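Local structure of Alpha/beta hydrolase fold-3 domain protein (5LK6) at residues V73-H78 / V104-D109; Q173-P178 / A236-A241; F196-E201 / E242-R247. The protein probably hydrolyses carboxylic ester bonds, as a thermostable lipase/carboxylesterase of the alpha/beta hydrolase fold. All blocks are in the same frame, centred on the assembly; numbering follows the deposited sequence.

In the fold
The three contacts come from one alpha/beta hydrolase domain. Contact 1 closes first along the chain. The segments of contacts 2 and 3 then alternate, since 196-201 falls between the two strands of contact 2. Contacts 1 and 2 belong to the same mixed sheet, with strand 144-150 between them. Their centres are about 15 Å apart, and they touch where Y76 OH meets I176 CD1 at 3.9 Å. Segment 242-247 of contact 3 follows directly on strand 236-241. The centre of contact 3 is about 15 Å from that of contact 2 and about 25 Å from that of contact 1. Sheet pairing thus leads into a loop that carries D244, the probable acid of a Ser-His-Asp triad with S151 and H274.

Contact 1 of 3, residues V73-H78 / V104-D109; sequences VLIYLH and VVVSVD
L74 and V106 exchange backbone bonds with the neighbouring strand. L74 N donates to V104 O at 2.7 Å, and V106 N donates to L74 O. Y76 continues the pattern, its N giving to V106 O and its O taking V108 N at 3.1 Å. The Y76 N bond is straight at the hydrogen, yet it reaches V106 O from above the carbonyl plane. The two strands run parallel, with a crossing angle of -25°. They are joined through helix 91-101 as a beta-alpha-beta crossover of the alpha/beta hydrolase sheet.

The tight part is the face with V73, I75, L77, V104, V106 and V108. V73 holds CG1 anti to its backbone N (chi1 -175°), and this methyl meets V106 CG2 at 3.8 Å. I75 CG2 touches V108 CG2 at 3.9 Å. L77 lies alongside V108, with its CD2 against V108 CB. Helix 120-133 packs on V73, I75 and L77. On the other face Y76 CB rests on V105 CG1, and helix 91-101 covers Y76, V105 and S107. The Y76 hydroxyl bonds to D150.

The C-terminal end is looser and wetter. One water takes hydrogen bonds from H78 N and S107 OG and gives them to Y76 O and V108 O (2.8 Å). It links both backbones near this end. A second water, in the plane of the H78 ring at its edge, bridges H78 NE2 and D109 OD1. These two atoms are 4.2 Å apart and make no direct bond. D109 OD1 also accepts from V87 N, and Y110 stacks on the H78 ring.

The chemistry therefore changes along the pair: aliphatic contacts and direct amide bonds hold most of its length, while water-mediated polar links join H78, S107 and the partly exposed D109 at the end.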
loop_
_atom_site.group_PDB
_atom_site.type_symbol
_atom_site.label_atom_id
_atom_site.label_comp_id
_atom_site.label_asym_id
_atom_site.label_seq_id
_atom_site.Cartn_x
_atom_site.Cartn_y
_atom_site.Cartn_z
ATOM N N VAL A 73 -9.882 -18.475 -4.953
ATOM C CA VAL A 73 -10.628 -17.871 -6.098
ATOM C C VAL A 73 -11.079 -16.454 -5.766
ATOM O O VAL A 73 -11.740 -16.218 -4.748
ATOM C CB VAL A 73 -11.864 -18.687 -6.510
ATOM C CG1 VAL A 73 -12.507 -18.086 -7.764
ATOM C CG2 VAL A 73 -11.482 -20.116 -6.770
ATOM N N LEU A 74 -10.718 -15.516 -6.635
ATOM C CA LEU A 74 -11.127 -14.106 -6.476
ATOM C C LEU A 74 -12.234 -13.777 -7.483
ATOM O O LEU A 74 -12.015 -13.869 -8.695
ATOM C CB LEU A 74 -9.936 -13.187 -6.703
ATOM C CG LEU A 74 -10.217 -11.673 -6.572
ATOM C CD1 LEU A 74 -10.488 -11.339 -5.120
ATOM C CD2 LEU A 74 -9.055 -10.861 -7.133
ATOM N N ILE A 75 -13.402 -13.400 -6.982
ATOM C CA ILE A 75 -14.428 -12.825 -7.843
ATOM C C ILE A 75 -14.051 -11.355 -8.094
ATOM O O ILE A 75 -13.863 -10.579 -7.139
ATOM C CB ILE A 75 -15.805 -12.813 -7.181
ATOM C CG1 ILE A 75 -16.206 -14.222 -6.711
ATOM C CG2 ILE A 75 -16.818 -12.186 -8.156
ATOM C CD1 ILE A 75 -16.352 -15.237 -7.837
ATOM N N TYR A 76 -13.927 -10.989 -9.366
ATOM C CA TYR A 76 -13.568 -9.632 -9.724
ATOM C C TYR A 76 -14.725 -8.989 -10.463
ATOM O O TYR A 76 -15.098 -9.487 -11.501
ATOM C CB TYR A 76 -12.273 -9.529 -10.537
ATOM C CG TYR A 76 -11.786 -8.094 -10.523
ATOM C CD1 TYR A 76 -11.041 -7.601 -9.465
ATOM C CD2 TYR A 76 -12.204 -7.191 -11.496
ATOM C CE1 TYR A 76 -10.643 -6.278 -9.428
ATOM C CE2 TYR A 76 -11.818 -5.862 -11.450
ATOM C CZ TYR A 76 -11.038 -5.404 -10.420
ATOM O OH TYR A 76 -10.671 -4.065 -10.389
ATOM N N LEU A 77 -15.247 -7.891 -9.902
ATOM C CA LEU A 77 -16.328 -7.085 -10.485
ATOM C C LEU A 77 -15.797 -5.753 -11.014
ATOM O O LEU A 77 -15.301 -4.938 -10.215
ATOM C CB LEU A 77 -17.363 -6.813 -9.402
ATOM C CG LEU A 77 -17.776 -8.079 -8.632
ATOM C CD1 LEU A 77 -18.641 -7.728 -7.416
ATOM C CD2 LEU A 77 -18.472 -9.088 -9.550
ATOM N N HIS A 78 -15.847 -5.531 -12.342
ATOM C CA HIS A 78 -15.200 -4.354 -12.922
ATOM C C HIS A 78 -15.902 -3.034 -12.568
ATOM O O HIS A 78 -17.080 -3.000 -12.282
ATOM C CB HIS A 78 -15.115 -4.493 -14.450
ATOM C CG HIS A 78 -16.440 -4.429 -15.159
ATOM N ND1 HIS A 78 -17.033 -3.237 -15.517
ATOM C CD2 HIS A 78 -17.284 -5.406 -15.566
ATOM C CE1 HIS A 78 -18.195 -3.484 -16.099
ATOM N NE2 HIS A 78 -18.376 -4.791 -16.125
ATOM N N VAL A 104 -7.113 -17.927 -8.771
ATOM C CA VAL A 104 -8.025 -17.956 -9.888
ATOM C C VAL A 104 -8.809 -16.666 -9.829
ATOM O O VAL A 104 -9.386 -16.336 -8.786
ATOM C CB VAL A 104 -9.003 -19.129 -9.799
ATOM C CG1 VAL A 104 -10.052 -19.044 -10.932
ATOM C CG2 VAL A 104 -8.250 -20.427 -9.851
ATOM N N VAL A 105 -8.819 -15.935 -10.932
ATOM C CA VAL A 105 -9.688 -14.755 -11.048
ATOM C C VAL A 105 -10.893 -15.075 -11.957
ATOM O O VAL A 105 -10.714 -15.565 -13.077
ATOM C CB VAL A 105 -8.910 -13.517 -11.558
ATOM C CG1 VAL A 105 -9.854 -12.328 -11.748
ATOM C CG2 VAL A 105 -7.819 -13.153 -10.541
ATOM N N VAL A 106 -12.091 -14.807 -11.448
ATOM C CA VAL A 106 -13.334 -14.876 -12.197
ATOM C C VAL A 106 -13.903 -13.428 -12.356
ATOM O O VAL A 106 -14.550 -12.890 -11.452
ATOM C CB VAL A 106 -14.325 -15.779 -11.436
ATOM C CG1 VAL A 106 -15.643 -15.972 -12.191
ATOM C CG2 VAL A 106 -13.699 -17.107 -11.191
ATOM N N SER A 107 -13.630 -12.824 -13.507
ATOM C CA SER A 107 -14.130 -11.514 -13.926
ATOM C C SER A 107 -15.593 -11.645 -14.420
ATOM O O SER A 107 -15.860 -12.288 -15.441
ATOM C CB SER A 107 -13.214 -11.012 -15.037
ATOM O OG SER A 107 -13.584 -9.745 -15.477
ATOM N N VAL A 108 -16.544 -11.084 -13.670
ATOM C CA VAL A 108 -17.981 -11.217 -13.970
ATOM C C VAL A 108 -18.481 -10.100 -14.918
ATOM O O VAL A 108 -18.280 -8.946 -14.604
ATOM C CB VAL A 108 -18.768 -11.209 -12.667
ATOM C CG1 VAL A 108 -20.247 -11.375 -12.927
ATOM C CG2 VAL A 108 -18.294 -12.341 -11.727
ATOM N N ASP A 109 -19.063 -10.430 -16.090
ATOM C CA ASP A 109 -19.793 -9.460 -16.971
ATOM C C ASP A 109 -21.231 -9.307 -16.450
ATOM O O ASP A 109 -22.191 -9.775 -17.059
ATOM C CB ASP A 109 -19.804 -9.885 -18.481
ATOM C CG ASP A 109 -19.038 -8.938 -19.397
ATOM O OD1 ASP A 109 -18.942 -7.732 -19.093
ATOM O OD2 ASP A 109 -18.551 -9.371 -20.475
HETATM O O HOH W 1 -15.732 -7.862 -14.171
HETATM O O HOH W 2 -20.291 -6.121 -17.452
#

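Contact 2 of 3, residues Q173-P178 / A236-A241; sequences QILIYP and ALIITA
Q173 carries CG between its backbone N and carbonyl carbon (chi1 56°), which lays the side chain along A236. CG then meets A236 CB at 3.7 Å. L175 has CG anti to its carbonyl carbon and runs beside I238, its CD2 against I238 CG1 at 3.8 Å. On the other face the I174 and L237 side chains cross, with I174 CG1 4.2 Å from L237 CB. Q173 NE2 donates to P234 O, just before the second strand. An alanine in place of Q173 would probably leave P234 O without this donor and open a gap over A236 CB.

The strands are parallel neighbours in the central sheet of the alpha/beta hydrolase fold, their axes at 7°. L237 N bonds to Q173 O, L175 N to L237 O, and I239 N to L175 O at 2.9 Å. Helix 247-259 covers the L175 and I238 face, and helix 285-302 the I174, I176 and I239 face.

The last bond, Y177 N to I239 O at 2.8 Å, is more bent, and the donor is tilted 30° from the carbonyl plane. I176 CG2 sits over the centre of one face of the Y177 ring. The Y177 ring meets that of H274, and Y177 OH bonds to L277 N.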
loop_
_atom_site.group_PDB
_atom_site.type_symbol
_atom_site.label_atom_id
_atom_site.label_comp_id
_atom_site.label_asym_id
_atom_site.label_seq_id
_atom_site.Cartn_x
_atom_site.Cartn_y
_atom_site.Cartn_z
ATOM N N GLN A 173 -12.493 -9.208 1.218
ATOM C CA GLN A 173 -13.026 -8.271 0.253
ATOM C C GLN A 173 -11.998 -7.183 -0.024
ATOM O O GLN A 173 -11.421 -6.618 0.888
ATOM C CB GLN A 173 -14.344 -7.619 0.738
ATOM C CG GLN A 173 -14.239 -6.924 2.079
ATOM C CD GLN A 173 -15.541 -6.336 2.579
ATOM O OE1 GLN A 173 -16.296 -5.761 1.830
ATOM N NE2 GLN A 173 -15.784 -6.466 3.870
ATOM N N ILE A 174 -11.856 -6.856 -1.299
ATOM C CA ILE A 174 -10.980 -5.824 -1.758
ATOM C C ILE A 174 -11.782 -4.762 -2.465
ATOM O O ILE A 174 -12.325 -5.001 -3.539
ATOM C CB ILE A 174 -9.896 -6.430 -2.639
ATOM C CG1 ILE A 174 -9.131 -7.425 -1.777
ATOM C CG2 ILE A 174 -8.940 -5.340 -3.167
ATOM C CD1 ILE A 174 -7.999 -8.083 -2.477
ATOM N N LEU A 175 -11.845 -3.584 -1.838
ATOM C CA LEU A 175 -12.517 -2.401 -2.382
ATOM C C LEU A 175 -11.521 -1.354 -2.909
ATOM O O LEU A 175 -10.826 -0.683 -2.144
ATOM C CB LEU A 175 -13.377 -1.812 -1.319
ATOM C CG LEU A 175 -14.673 -2.502 -0.887
ATOM C CD1 LEU A 175 -14.779 -3.989 -1.172
ATOM C CD2 LEU A 175 -14.933 -2.186 0.571
ATOM N N ILE A 176 -11.435 -1.254 -4.234
ATOM C CA ILE A 176 -10.510 -0.340 -4.915
ATOM C C ILE A 176 -11.270 0.918 -5.296
ATOM O O ILE A 176 -12.213 0.871 -6.082
ATOM C CB ILE A 176 -9.930 -0.996 -6.168
ATOM C CG1 ILE A 176 -9.252 -2.326 -5.778
ATOM C CG2 ILE A 176 -8.936 -0.070 -6.858
ATOM C CD1 ILE A 176 -9.113 -3.351 -6.892
ATOM N N TYR A 177 -10.881 2.043 -4.710
ATOM C CA TYR A 177 -11.615 3.285 -4.843
ATOM C C TYR A 177 -13.137 3.119 -5.037
ATOM O O TYR A 177 -13.749 3.641 -5.995
ATOM C CB TYR A 177 -10.978 4.229 -5.870
ATOM C CG TYR A 177 -10.250 3.605 -7.085
ATOM C CD1 TYR A 177 -10.961 3.172 -8.183
ATOM C CD2 TYR A 177 -8.848 3.583 -7.152
ATOM C CE1 TYR A 177 -10.308 2.651 -9.275
ATOM C CE2 TYR A 177 -8.199 3.056 -8.257
ATOM C CZ TYR A 177 -8.944 2.588 -9.302
ATOM O OH TYR A 177 -8.343 2.076 -10.389
ATOM N N PRO A 178 -13.762 2.464 -4.075
ATOM C CA PRO A 178 -15.194 2.256 -4.154
ATOM C C PRO A 178 -16.094 3.485 -4.040
ATOM O O PRO A 178 -15.757 4.449 -3.403
ATOM C CB PRO A 178 -15.472 1.374 -2.927
ATOM C CG PRO A 178 -14.467 1.850 -1.930
ATOM C CD PRO A 178 -13.226 2.024 -2.790
ATOM N N ALA A 236 -11.056 -6.779 5.140
ATOM C CA ALA A 236 -11.044 -5.889 3.977
ATOM C C ALA A 236 -9.698 -5.212 3.733
ATOM O O ALA A 236 -8.971 -4.800 4.676
ATOM C CB ALA A 236 -12.086 -4.809 4.154
ATOM N N LEU A 237 -9.380 -5.119 2.448
ATOM C CA LEU A 237 -8.392 -4.181 1.963
ATOM C C LEU A 237 -9.131 -3.087 1.207
ATOM O O LEU A 237 -9.790 -3.365 0.219
ATOM C CB LEU A 237 -7.402 -4.852 1.027
ATOM C CG LEU A 237 -6.375 -3.939 0.373
ATOM C CD1 LEU A 237 -5.531 -3.192 1.397
ATOM C CD2 LEU A 237 -5.528 -4.786 -0.559
ATOM N N ILE A 238 -8.990 -1.854 1.662
ATOM C CA ILE A 238 -9.607 -0.715 0.994
ATOM C C ILE A 238 -8.497 0.202 0.482
ATOM O O ILE A 238 -7.641 0.580 1.248
ATOM C CB ILE A 238 -10.582 0.013 1.914
ATOM C CG1 ILE A 238 -11.693 -0.970 2.251
ATOM C CG2 ILE A 238 -11.173 1.191 1.182
ATOM C CD1 ILE A 238 -12.691 -0.487 3.297
ATOM N N ILE A 239 -8.533 0.513 -0.810
ATOM C CA ILE A 239 -7.566 1.383 -1.443
ATOM C C ILE A 239 -8.295 2.613 -1.881
ATOM O O ILE A 239 -9.390 2.545 -2.433
ATOM C CB ILE A 239 -6.944 0.733 -2.682
ATOM C CG1 ILE A 239 -6.023 -0.373 -2.257
ATOM C CG2 ILE A 239 -6.179 1.725 -3.572
ATOM C CD1 ILE A 239 -5.716 -1.295 -3.418
ATOM N N THR A 240 -7.623 3.753 -1.727
ATOM C CA THR A 240 -8.244 5.052 -1.911
ATOM C C THR A 240 -7.215 5.902 -2.667
ATOM O O THR A 240 -5.961 5.612 -2.676
ATOM C CB THR A 240 -8.686 5.434 -0.487
ATOM O OG1 THR A 240 -10.152 5.495 -0.359
ATOM C CG2 THR A 240 -8.047 6.541 0.025
ATOM N N ALA A 241 -7.734 6.883 -3.419
ATOM C CA ALA A 241 -6.853 7.840 -4.103
ATOM C C ALA A 241 -7.000 9.226 -3.497
ATOM O O ALA A 241 -8.095 9.649 -3.114
ATOM C CB ALA A 241 -7.105 7.866 -5.562
#

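Contact 3 of 3, residues F196-E201 / E242-R247; sequences FFLTRE and EYDPLR
F196 and Y243 bring their rings nearly parallel, with planes at 13°, but slid apart so that they barely overlap. The centroids are 5.5 Å apart. The closest ring atoms are F196 CE2 and Y243 CD1, at 3.7 Å. F196 CD2 also packs on Y243 CB. E242 CG lies over one face of the Y243 ring, offset toward its rim. Y192 meets both rings edge-to-face, which completes a small aromatic cluster.

A water joins the two backbones next to these rings. It donates to F196 O at 2.7 Å and to Y243 O.

L198 carries the aliphatic half. Its CG is anti to the backbone N (chi1 171°), which turns the branch toward L246, where L198 CD2 meets L246 CD1 at 3.7 Å. The two leucines cross at about a right angle. L198 O lies close to P245 CG at 3.5 Å, and the proline ring packs beside the leucine. I203 of helix 200-210 covers L198, P245 and L246. T199 caps the start of that helix through H202 N.

D244 stands at the centre of the loop 242-247. Its OD1 accepts from L246 N at 2.8 Å, which makes an Asx turn. The donor comes from above the carboxylate plane. R247 N bonds to D244 O, closing a type I turn from D244 to R247. L198 CD2 lies 3.9 Å from D244 OD1. The other oxygen, OD2, bonds to H274 ND1, as expected for the acid of a Ser-His-Asp triad, and both L198 and L246 touch H274.

One carboxylate oxygen is thus tied to its own loop and the other to the histidine, while L198 CD2 packs against OD1, so the turn probably helps to fix how D244 faces H274.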
loop_
_atom_site.group_PDB
_atom_site.type_symbol
_atom_site.label_atom_id
_atom_site.label_comp_id
_atom_site.label_asym_id
_atom_site.label_seq_id
_atom_site.Cartn_x
_atom_site.Cartn_y
_atom_site.Cartn_z
ATOM N N PHE A 196 -10.170 16.063 -12.112
ATOM C CA PHE A 196 -9.350 14.922 -11.731
ATOM C C PHE A 196 -9.896 13.616 -12.289
ATOM O O PHE A 196 -9.939 12.597 -11.624
ATOM C CB PHE A 196 -9.239 14.882 -10.195
ATOM C CG PHE A 196 -8.544 16.086 -9.592
ATOM C CD1 PHE A 196 -9.251 17.190 -9.233
ATOM C CD2 PHE A 196 -7.196 16.105 -9.430
ATOM C CE1 PHE A 196 -8.640 18.294 -8.647
ATOM C CE2 PHE A 196 -6.579 17.201 -8.847
ATOM C CZ PHE A 196 -7.293 18.315 -8.459
ATOM N N PHE A 197 -10.326 13.679 -13.534
ATOM C CA PHE A 197 -10.645 12.545 -14.341
ATOM C C PHE A 197 -12.032 12.010 -14.032
ATOM O O PHE A 197 -12.841 11.915 -14.925
ATOM C CB PHE A 197 -9.544 11.494 -14.288
ATOM C CG PHE A 197 -9.753 10.340 -15.249
ATOM C CD1 PHE A 197 -9.446 10.468 -16.596
ATOM C CD2 PHE A 197 -10.253 9.117 -14.795
ATOM C CE1 PHE A 197 -9.635 9.411 -17.454
ATOM C CE2 PHE A 197 -10.451 8.068 -15.672
ATOM C CZ PHE A 197 -10.162 8.218 -16.999
ATOM N N LEU A 198 -12.308 11.614 -12.806
ATOM C CA LEU A 198 -13.664 11.340 -12.375
ATOM C C LEU A 198 -14.191 12.653 -11.770
ATOM O O LEU A 198 -13.551 13.237 -10.896
ATOM C CB LEU A 198 -13.743 10.165 -11.384
ATOM C CG LEU A 198 -15.102 9.933 -10.716
ATOM C CD1 LEU A 198 -16.109 9.448 -11.739
ATOM C CD2 LEU A 198 -15.039 8.966 -9.543
ATOM N N THR A 199 -15.353 13.098 -12.265
ATOM C CA THR A 199 -16.006 14.341 -11.860
ATOM C C THR A 199 -17.335 14.113 -11.223
ATOM O O THR A 199 -17.956 13.072 -11.422
ATOM C CB THR A 199 -16.258 15.277 -13.072
ATOM O OG1 THR A 199 -17.279 14.761 -13.948
ATOM C CG2 THR A 199 -15.005 15.471 -13.818
ATOM N N ARG A 200 -17.782 15.112 -10.482
ATOM C CA ARG A 200 -19.091 15.063 -9.872
ATOM C C ARG A 200 -20.164 14.866 -10.977
ATOM O O ARG A 200 -21.078 14.073 -10.793
ATOM C CB ARG A 200 -19.368 16.318 -9.048
ATOM C CG ARG A 200 -20.383 16.177 -7.914
ATOM C CD ARG A 200 -21.033 17.528 -7.685
ATOM N NE ARG A 200 -21.470 17.781 -6.296
ATOM C CZ ARG A 200 -20.982 18.721 -5.450
ATOM N NH1 ARG A 200 -19.946 19.572 -5.772
ATOM N NH2 ARG A 200 -21.566 18.807 -4.237
ATOM N N GLU A 201 -20.031 15.553 -12.113
ATOM C CA GLU A 201 -20.965 15.385 -13.214
ATOM C C GLU A 201 -20.960 13.939 -13.659
ATOM O O GLU A 201 -22.026 13.419 -13.977
ATOM C CB GLU A 201 -20.663 16.312 -14.402
ATOM C CG GLU A 201 -21.436 17.611 -14.326
ATOM C CD GLU A 201 -21.112 18.592 -15.451
ATOM O OE1 GLU A 201 -20.841 18.104 -16.599
ATOM O OE2 GLU A 201 -21.156 19.841 -15.144
ATOM N N GLU A 242 -5.866 9.938 -3.413
ATOM C CA GLU A 242 -5.826 11.228 -2.753
ATOM C C GLU A 242 -6.654 12.256 -3.484
ATOM O O GLU A 242 -7.407 12.961 -2.846
ATOM C CB GLU A 242 -4.408 11.719 -2.604
ATOM C CG GLU A 242 -4.342 12.990 -1.812
ATOM C CD GLU A 242 -2.971 13.603 -1.690
ATOM O OE1 GLU A 242 -1.999 13.103 -2.307
ATOM O OE2 GLU A 242 -2.882 14.594 -0.925
ATOM N N TYR A 243 -6.516 12.305 -4.809
ATOM C CA TYR A 243 -7.165 13.338 -5.638
ATOM C C TYR A 243 -8.353 12.707 -6.347
ATOM O O TYR A 243 -8.381 12.546 -7.583
ATOM C CB TYR A 243 -6.162 14.005 -6.616
ATOM C CG TYR A 243 -5.184 14.865 -5.890
ATOM C CD1 TYR A 243 -5.550 16.151 -5.453
ATOM C CD2 TYR A 243 -3.923 14.402 -5.582
ATOM C CE1 TYR A 243 -4.679 16.947 -4.728
ATOM C CE2 TYR A 243 -3.035 15.178 -4.872
ATOM C CZ TYR A 243 -3.404 16.447 -4.448
ATOM O OH TYR A 243 -2.520 17.196 -3.715
ATOM N N ASP A 244 -9.348 12.392 -5.553
ATOM C CA ASP A 244 -10.479 11.616 -6.014
ATOM C C ASP A 244 -11.710 12.041 -5.232
ATOM O O ASP A 244 -11.722 11.958 -3.998
ATOM C CB ASP A 244 -10.181 10.105 -5.835
ATOM C CG ASP A 244 -11.376 9.181 -6.211
ATOM O OD1 ASP A 244 -12.502 9.628 -6.629
ATOM O OD2 ASP A 244 -11.176 7.945 -6.086
ATOM N N PRO A 245 -12.766 12.476 -5.935
ATOM C CA PRO A 245 -13.963 12.880 -5.169
ATOM C C PRO A 245 -14.522 11.783 -4.256
ATOM O O PRO A 245 -15.174 12.102 -3.244
ATOM C CB PRO A 245 -14.995 13.212 -6.263
ATOM C CG PRO A 245 -14.471 12.582 -7.533
ATOM C CD PRO A 245 -12.980 12.565 -7.389
ATOM N N LEU A 246 -14.306 10.517 -4.637
ATOM C CA LEU A 246 -14.779 9.381 -3.853
ATOM C C LEU A 246 -13.854 8.960 -2.694
ATOM O O LEU A 246 -14.096 7.977 -1.998
ATOM C CB LEU A 246 -15.072 8.188 -4.752
ATOM C CG LEU A 246 -16.148 8.371 -5.816
ATOM C CD1 LEU A 246 -16.325 7.070 -6.579
ATOM C CD2 LEU A 246 -17.497 8.827 -5.323
ATOM N N ARG A 247 -12.805 9.715 -2.450
ATOM C CA ARG A 247 -11.890 9.369 -1.389
ATOM C C ARG A 247 -12.552 9.266 -0.026
ATOM O O ARG A 247 -12.381 8.258 0.681
ATOM C CB ARG A 247 -10.773 10.419 -1.306
ATOM C CG ARG A 247 -9.665 10.007 -0.367
ATOM C CD ARG A 247 -8.705 11.123 -0.284
ATOM N NE ARG A 247 -9.304 12.168 0.495
ATOM C CZ ARG A 247 -8.881 13.419 0.526
ATOM N NH1 ARG A 247 -7.889 13.844 -0.245
ATOM N NH2 ARG A 247 -9.491 14.258 1.310
HETATM O O HOH W 3 -9.845 11.292 -9.222
#